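Side-chain contacts in phosphotransferase system, mannose/fructose/N-acetylgalactosamine-specific component IIB (Thermoanaerobacter tengcongensis, PDB 3LFJ), which probably transfers a phosphoryl group from a phosphohistidine protein to an incoming sugar, as part of a bacterial phosphotransferase system for sugar uptake: residues T121-G126 against K149-L154; K105-C110 against E145-T150; R41-K44 against E48-I51. One frame throughout, in Å; residues are numbered along the deposited sequence. Where two conformers were deposited one is given.

Contact 1: residues T121-G126 against K149-L154; sequences TTLNIG and KTLLEL
Strand 122-126 and helix 149-154 run nearly antiparallel, at 163°, with their axes 11.4 Å apart and Leu123 facing Leu151 at the nearest CA atoms. The space between them is bridged by methyl groups alone. Leu151 reaches from the helix toward the strand and its CD2 meets two residues there. Leu151 CD2 lies 4.1 Å from Leu123 CD2, and these two leucine side chains cross at about a right angle. Leu151 CD2 also lies 4.0 Å from Ile125 CD1. Here the side chains reach toward each other and meet tip to tip.

Ile125 CG1 stands beside its backbone N, and the turn at chi2 (-55°) folds CD1 to the place where both Leu151 methyls are near. Leu151 CD1 is slightly farther from Ile125 CD1, at 4.2 Å. Leu123 CD2 has a second partner one helical turn along: Leu154 CD1, 4.2 Å away. All four residues are buried, and the contact is wholly apolar.

The arrangement is a beta-alpha-beta crossover. Strand 122-127 is followed by the short antiparallel strands 135-136 and 142-143, then by helix 145-158, which packs on the sheet and leads into the neighbouring parallel strand 161-164. Val162 and Leu164 of that strand also touch Ile125. On the other flank, Ile29 of strand 22-30 touches both Leu123 and Ile125. Cys110 of helix 107-115 packs against Leu123.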
# COMPACT_ATOMS: atom_id res chain seq x y z
N THR A 121 7.77 -6.38 2.81
CA THR A 121 9.08 -6.52 2.18
C THR A 121 9.26 -5.59 0.98
O THR A 121 10.37 -5.15 0.69
CB THR A 121 9.37 -7.98 1.75
OG1 THR A 121 8.30 -8.51 0.96
CG2 THR A 121 9.59 -8.86 2.97
N THR A 122 8.15 -5.30 0.29
CA THR A 122 8.15 -4.42 -0.87
C THR A 122 6.99 -3.46 -0.72
O THR A 122 5.86 -3.88 -0.41
CB THR A 122 7.94 -5.21 -2.17
OG1 THR A 122 9.04 -6.10 -2.37
CG2 THR A 122 7.86 -4.26 -3.37
N LEU A 123 7.26 -2.18 -0.94
CA LEU A 123 6.24 -1.15 -0.80
C LEU A 123 6.23 -0.31 -2.05
O LEU A 123 7.18 0.43 -2.34
CB LEU A 123 6.53 -0.30 0.42
CG LEU A 123 5.51 0.81 0.69
CD1 LEU A 123 4.11 0.24 0.93
CD2 LEU A 123 5.94 1.63 1.88
N ASN A 124 5.12 -0.41 -2.79
CA ASN A 124 4.91 0.30 -4.04
C ASN A 124 4.12 1.59 -3.78
O ASN A 124 2.99 1.54 -3.29
CB ASN A 124 4.16 -0.65 -4.97
CG ASN A 124 3.50 0.06 -6.12
OD1 ASN A 124 4.12 0.89 -6.81
ND2 ASN A 124 2.25 -0.27 -6.35
N ILE A 125 4.73 2.73 -4.07
CA ILE A 125 4.02 4.01 -3.95
C ILE A 125 3.27 4.27 -5.26
O ILE A 125 3.88 4.58 -6.30
CB ILE A 125 4.99 5.18 -3.64
CG1 ILE A 125 5.98 4.82 -2.52
CG2 ILE A 125 4.20 6.44 -3.33
CD1 ILE A 125 5.32 4.35 -1.20
N GLY A 126 1.95 4.10 -5.24
CA GLY A 126 1.13 4.15 -6.44
C GLY A 126 0.40 5.45 -6.71
O GLY A 126 0.21 5.83 -7.86
N LYS A 149 11.35 11.33 4.13
CA LYS A 149 12.08 10.96 5.35
C LYS A 149 11.44 9.72 6.00
O LYS A 149 12.14 8.80 6.44
CB LYS A 149 12.13 12.13 6.34
CG LYS A 149 13.08 13.25 5.93
N THR A 150 10.14 9.65 6.02
CA THR A 150 9.43 8.49 6.57
C THR A 150 9.69 7.24 5.73
O THR A 150 9.86 6.14 6.29
CB THR A 150 7.92 8.77 6.64
OG1 THR A 150 7.68 9.90 7.50
CG2 THR A 150 7.20 7.64 7.35
N LEU A 151 9.69 7.37 4.45
CA LEU A 151 9.94 6.21 3.60
C LEU A 151 11.36 5.68 3.81
O LEU A 151 11.57 4.48 3.91
CB LEU A 151 9.67 6.52 2.13
CG LEU A 151 8.19 6.74 1.79
CD1 LEU A 151 8.03 7.16 0.34
CD2 LEU A 151 7.39 5.49 2.07
N LEU A 152 12.30 6.61 3.92
CA LEU A 152 13.69 6.25 4.19
C LEU A 152 13.83 5.53 5.53
O LEU A 152 14.60 4.57 5.65
CB LEU A 152 14.57 7.49 4.17
CG LEU A 152 14.82 8.03 2.76
CD1 LEU A 152 15.54 9.37 2.79
CD2 LEU A 152 15.61 7.01 1.95
N GLU A 153 13.08 5.99 6.52
CA GLU A 153 13.10 5.36 7.84
C GLU A 153 12.54 3.94 7.79
O GLU A 153 13.06 3.04 8.45
CB GLU A 153 12.35 6.24 8.85
CG GLU A 153 12.20 5.63 10.22
CD GLU A 153 11.45 6.55 11.17
OE1 GLU A 153 10.45 7.17 10.74
OE2 GLU A 153 11.86 6.64 12.35
N LEU A 154 11.48 3.72 7.01
CA LEU A 154 10.96 2.37 6.85
C LEU A 154 12.00 1.45 6.19
O LEU A 154 12.17 0.30 6.59
CB LEU A 154 9.67 2.37 6.04
CG LEU A 154 8.45 3.04 6.67
CD1 LEU A 154 7.28 2.85 5.72
CD2 LEU A 154 8.12 2.48 8.03

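Contact 2: residues K105-C110 against E145-T150; sequences KNIDTC and EDEVKT
Ile107 uses both of its branches against one face of the first turns of helix 145-158. Its ethyl branch goes to Glu147 and its CG2 methyl goes to Thr150, residues three apart and so on the same side of the helix. The Ile107 side chain crosses that of Glu147 at a slant. Ile107 CD1 rests on the aliphatic root of the glutamate, 3.9 Å from Glu147 CB and 4.1 Å from Glu147 CG. CG1 stands beside the backbone N of Ile107 (chi1 -68°), and the chain continues extended to CD1, which carries it across to the other helix.

Against Thr150 the relation differs. The two side chains slide past each other in opposite directions, and Ile107 CG2 lies 3.8 Å from Thr150 CG2. The threonine thus offers its methyl to this contact.

Glu147 is divided in use. Its CB and CG serve the apolar contact, while the extended chain takes the carboxylate on to Arg134, which forms a salt bridge with OE2.

Ile107 sits in the first turn of its helix, and Asn106 before it is the N-cap. Asn106 OD1 accepts from Thr109 N at 3.0 Å, nearly along the C=O axis, and from Thr109 OG1 at 2.7 Å. Two bonds from one residue hold the amide oxygen and secure the start of the helix.

The contact joins the N-terminal ends of helices 107-115 and 145-158. Beneath Ile107 lies Ile29 of strand 22-30. Leu143 of the short strand 142-143 also touches Ile107, and Val148 as well.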
# COMPACT_ATOMS: atom_id res chain seq x y z
N LYS A 105 -4.17 3.69 2.03
CA LYS A 105 -4.46 5.00 1.49
C LYS A 105 -3.27 5.97 1.62
O LYS A 105 -3.11 6.88 0.81
CB LYS A 105 -5.67 5.57 2.23
CG LYS A 105 -6.32 6.77 1.59
CD LYS A 105 -7.52 7.18 2.45
CE LYS A 105 -8.26 8.35 1.84
NZ LYS A 105 -9.41 8.73 2.75
N ASN A 106 -2.44 5.78 2.65
CA ASN A 106 -1.39 6.74 2.92
C ASN A 106 -0.19 6.11 3.63
O ASN A 106 -0.28 5.01 4.19
CB ASN A 106 -1.96 7.92 3.75
CG ASN A 106 -2.79 7.45 4.93
OD1 ASN A 106 -2.30 6.71 5.78
ND2 ASN A 106 -4.05 7.89 4.99
N ILE A 107 0.93 6.84 3.59
CA ILE A 107 2.17 6.39 4.20
C ILE A 107 2.05 6.20 5.70
O ILE A 107 2.54 5.20 6.24
CB ILE A 107 3.33 7.36 3.85
CG1 ILE A 107 3.66 7.27 2.37
CG2 ILE A 107 4.56 7.02 4.70
CD1 ILE A 107 4.44 8.47 1.84
N ASP A 108 1.37 7.12 6.38
CA ASP A 108 1.25 7.00 7.82
C ASP A 108 0.61 5.69 8.28
O ASP A 108 1.03 5.09 9.28
CB ASP A 108 0.48 8.16 8.41
CG ASP A 108 0.52 8.13 9.91
OD1 ASP A 108 -0.54 7.95 10.55
OD2 ASP A 108 1.63 8.23 10.48
N THR A 109 -0.42 5.23 7.58
CA THR A 109 -1.07 4.01 8.00
C THR A 109 -0.15 2.82 7.77
O THR A 109 -0.09 1.91 8.59
CB THR A 109 -2.42 3.83 7.28
OG1 THR A 109 -3.26 4.98 7.56
CG2 THR A 109 -3.13 2.58 7.77
N CYS A 110 0.61 2.86 6.68
CA CYS A 110 1.60 1.83 6.43
C CYS A 110 2.65 1.82 7.55
O CYS A 110 2.98 0.77 8.09
CB CYS A 110 2.23 2.03 5.05
SG CYS A 110 3.48 0.78 4.67
N GLU A 145 8.91 16.48 1.83
CA GLU A 145 10.18 16.10 2.39
C GLU A 145 9.99 15.19 3.61
O GLU A 145 10.69 14.19 3.76
CB GLU A 145 10.95 17.37 2.77
CG GLU A 145 12.39 17.14 3.12
CD GLU A 145 13.09 18.45 3.49
OE1 GLU A 145 13.99 18.88 2.75
OE2 GLU A 145 12.70 19.05 4.52
N ASP A 146 9.02 15.50 4.47
CA ASP A 146 8.75 14.65 5.63
C ASP A 146 8.33 13.24 5.22
O ASP A 146 8.71 12.26 5.84
CB ASP A 146 7.68 15.27 6.53
CG ASP A 146 8.22 16.37 7.41
OD1 ASP A 146 9.46 16.54 7.44
OD2 ASP A 146 7.41 17.06 8.07
N GLU A 147 7.55 13.15 4.15
CA GLU A 147 7.10 11.84 3.69
C GLU A 147 8.26 11.01 3.17
O GLU A 147 8.33 9.80 3.42
CB GLU A 147 5.99 11.99 2.64
CG GLU A 147 4.64 12.27 3.30
CD GLU A 147 3.62 12.95 2.39
OE1 GLU A 147 3.91 13.27 1.22
OE2 GLU A 147 2.50 13.18 2.90
N VAL A 148 9.17 11.65 2.44
CA VAL A 148 10.34 10.95 1.94
C VAL A 148 11.22 10.49 3.11
O VAL A 148 11.73 9.37 3.08
CB VAL A 148 11.14 11.79 0.95
CG1 VAL A 148 12.36 11.03 0.50
CG2 VAL A 148 10.26 12.15 -0.26
N LYS A 149 11.35 11.33 4.13
CA LYS A 149 12.08 10.96 5.35
C LYS A 149 11.44 9.72 6.00
O LYS A 149 12.14 8.80 6.44
CB LYS A 149 12.13 12.13 6.34
CG LYS A 149 13.08 13.25 5.93
N THR A 150 10.14 9.65 6.02
CA THR A 150 9.43 8.49 6.57
C THR A 150 9.69 7.24 5.73
O THR A 150 9.86 6.14 6.29
CB THR A 150 7.92 8.77 6.64
OG1 THR A 150 7.68 9.90 7.50
CG2 THR A 150 7.20 7.64 7.35

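Contact 3: residues R41-K44 against E48-I51; sequences RWMK and EASI
Met43 lays its thioether obliquely over the ethyl branch of Ile51 and pushes its terminal methyl against Ala49. Met43 SD is 3.8 Å from Ile51 CG1. Nearer the backbone, Met43 CG lies 4.0 Å from Ile51 CD1, so the isoleucine's ethyl branch runs beside the middle of the methionine.

Met43 is bent at both chi2 (-47°) and chi3 (-74°). The second bend turns CE back from Ile51 toward Ala49. There Met43 CE comes within 3.4 Å of Ala49 O and 3.9 Å of Ala49 CB. One methyl therefore touches a carbonyl oxygen and a side chain of the same residue. Ser50 points its CB away from the helix.

Met43 and Ile51 are buried. The contact closes the short connection that leads from helix 38-43 into strand 50-54. Phe101 of the adjacent strand 98-104 also touches Met43, and Val25 of strand 22-30 touches Ala49. On its other edge, strand 50-54 pairs with strand 78-81, and Ile51 makes backbone hydrogen bonds with Lys77 and Lys79.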
# COMPACT_ATOMS: atom_id res chain seq x y z
N ARG A 41 -5.26 -4.52 -13.10
CA ARG A 41 -3.92 -4.73 -13.64
C ARG A 41 -2.97 -5.33 -12.60
O ARG A 41 -2.31 -6.33 -12.87
CB ARG A 41 -3.35 -3.43 -14.21
CG ARG A 41 -4.21 -2.79 -15.28
CD ARG A 41 -3.46 -1.65 -15.96
NE ARG A 41 -4.30 -0.97 -16.93
CZ ARG A 41 -4.46 -1.36 -18.19
NH1 ARG A 41 -3.83 -2.44 -18.63
NH2 ARG A 41 -5.26 -0.68 -19.00
N TRP A 42 -2.92 -4.75 -11.41
CA TRP A 42 -2.02 -5.24 -10.38
C TRP A 42 -2.31 -6.69 -9.97
O TRP A 42 -1.38 -7.47 -9.78
CB TRP A 42 -2.05 -4.33 -9.14
CG TRP A 42 -1.21 -3.10 -9.34
CD1 TRP A 42 -1.65 -1.83 -9.59
CD2 TRP A 42 0.23 -3.03 -9.34
NE1 TRP A 42 -0.58 -0.98 -9.74
CE2 TRP A 42 0.58 -1.69 -9.60
CE3 TRP A 42 1.24 -3.98 -9.15
CZ2 TRP A 42 1.92 -1.28 -9.68
CZ3 TRP A 42 2.58 -3.56 -9.22
CH2 TRP A 42 2.90 -2.22 -9.48
N MET A 43 -3.58 -7.04 -9.85
CA MET A 43 -3.92 -8.36 -9.32
C MET A 43 -3.62 -9.48 -10.29
O MET A 43 -3.49 -10.63 -9.88
CB MET A 43 -5.37 -8.42 -8.85
CG MET A 43 -5.63 -7.58 -7.59
SD MET A 43 -4.44 -7.78 -6.23
CE MET A 43 -4.89 -9.39 -5.60
N LYS A 44 -3.48 -9.16 -11.57
CA LYS A 44 -3.11 -10.19 -12.54
C LYS A 44 -1.75 -10.83 -12.22
O LYS A 44 -1.50 -11.99 -12.56
CB LYS A 44 -3.18 -9.66 -13.97
CG LYS A 44 -4.60 -9.78 -14.52
CD LYS A 44 -4.83 -9.01 -15.80
CE LYS A 44 -6.28 -9.19 -16.26
NZ LYS A 44 -6.58 -8.45 -17.51
N GLU A 48 -3.66 -15.70 -6.80
CA GLU A 48 -4.38 -16.35 -5.72
C GLU A 48 -4.67 -15.42 -4.53
O GLU A 48 -5.23 -15.84 -3.52
CB GLU A 48 -3.62 -17.59 -5.25
N ALA A 49 -4.30 -14.16 -4.66
CA ALA A 49 -4.38 -13.22 -3.54
C ALA A 49 -5.69 -12.45 -3.46
O ALA A 49 -6.40 -12.25 -4.45
CB ALA A 49 -3.21 -12.25 -3.59
N SER A 50 -6.01 -12.04 -2.24
CA SER A 50 -7.13 -11.13 -2.04
C SER A 50 -6.56 -9.75 -1.76
O SER A 50 -5.37 -9.60 -1.50
CB SER A 50 -7.95 -11.59 -0.85
OG SER A 50 -7.16 -11.53 0.30
N ILE A 51 -7.41 -8.75 -1.85
CA ILE A 51 -7.00 -7.37 -1.54
C ILE A 51 -7.42 -7.07 -0.11
O ILE A 51 -8.58 -7.23 0.25
CB ILE A 51 -7.69 -6.38 -2.48
CG1 ILE A 51 -7.20 -6.58 -3.92
CG2 ILE A 51 -7.40 -4.93 -2.00
CD1 ILE A 51 -8.01 -5.84 -4.96

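How the contacts relate
Along the chain contact 3 comes first and closes before the others open. Contact 2 opens next, at 105-110, then contact 1, at 121-126. Both end on helix 145-158 and share Lys149 and Thr150. Their centres are 7 Å apart, and they merge through Leu123 with Cys110 and Leu151 with Ile107. Contact 3 has its centre about 20 Å from that of contact 1 and about 24 Å from that of contact 2, across the chain's centre. Contacts 1 and 3 each join a helix to a strand of the same mixed sheet. Contact 2 joins two helices that lie side by side on that sheet in this single-chain alpha/beta fold.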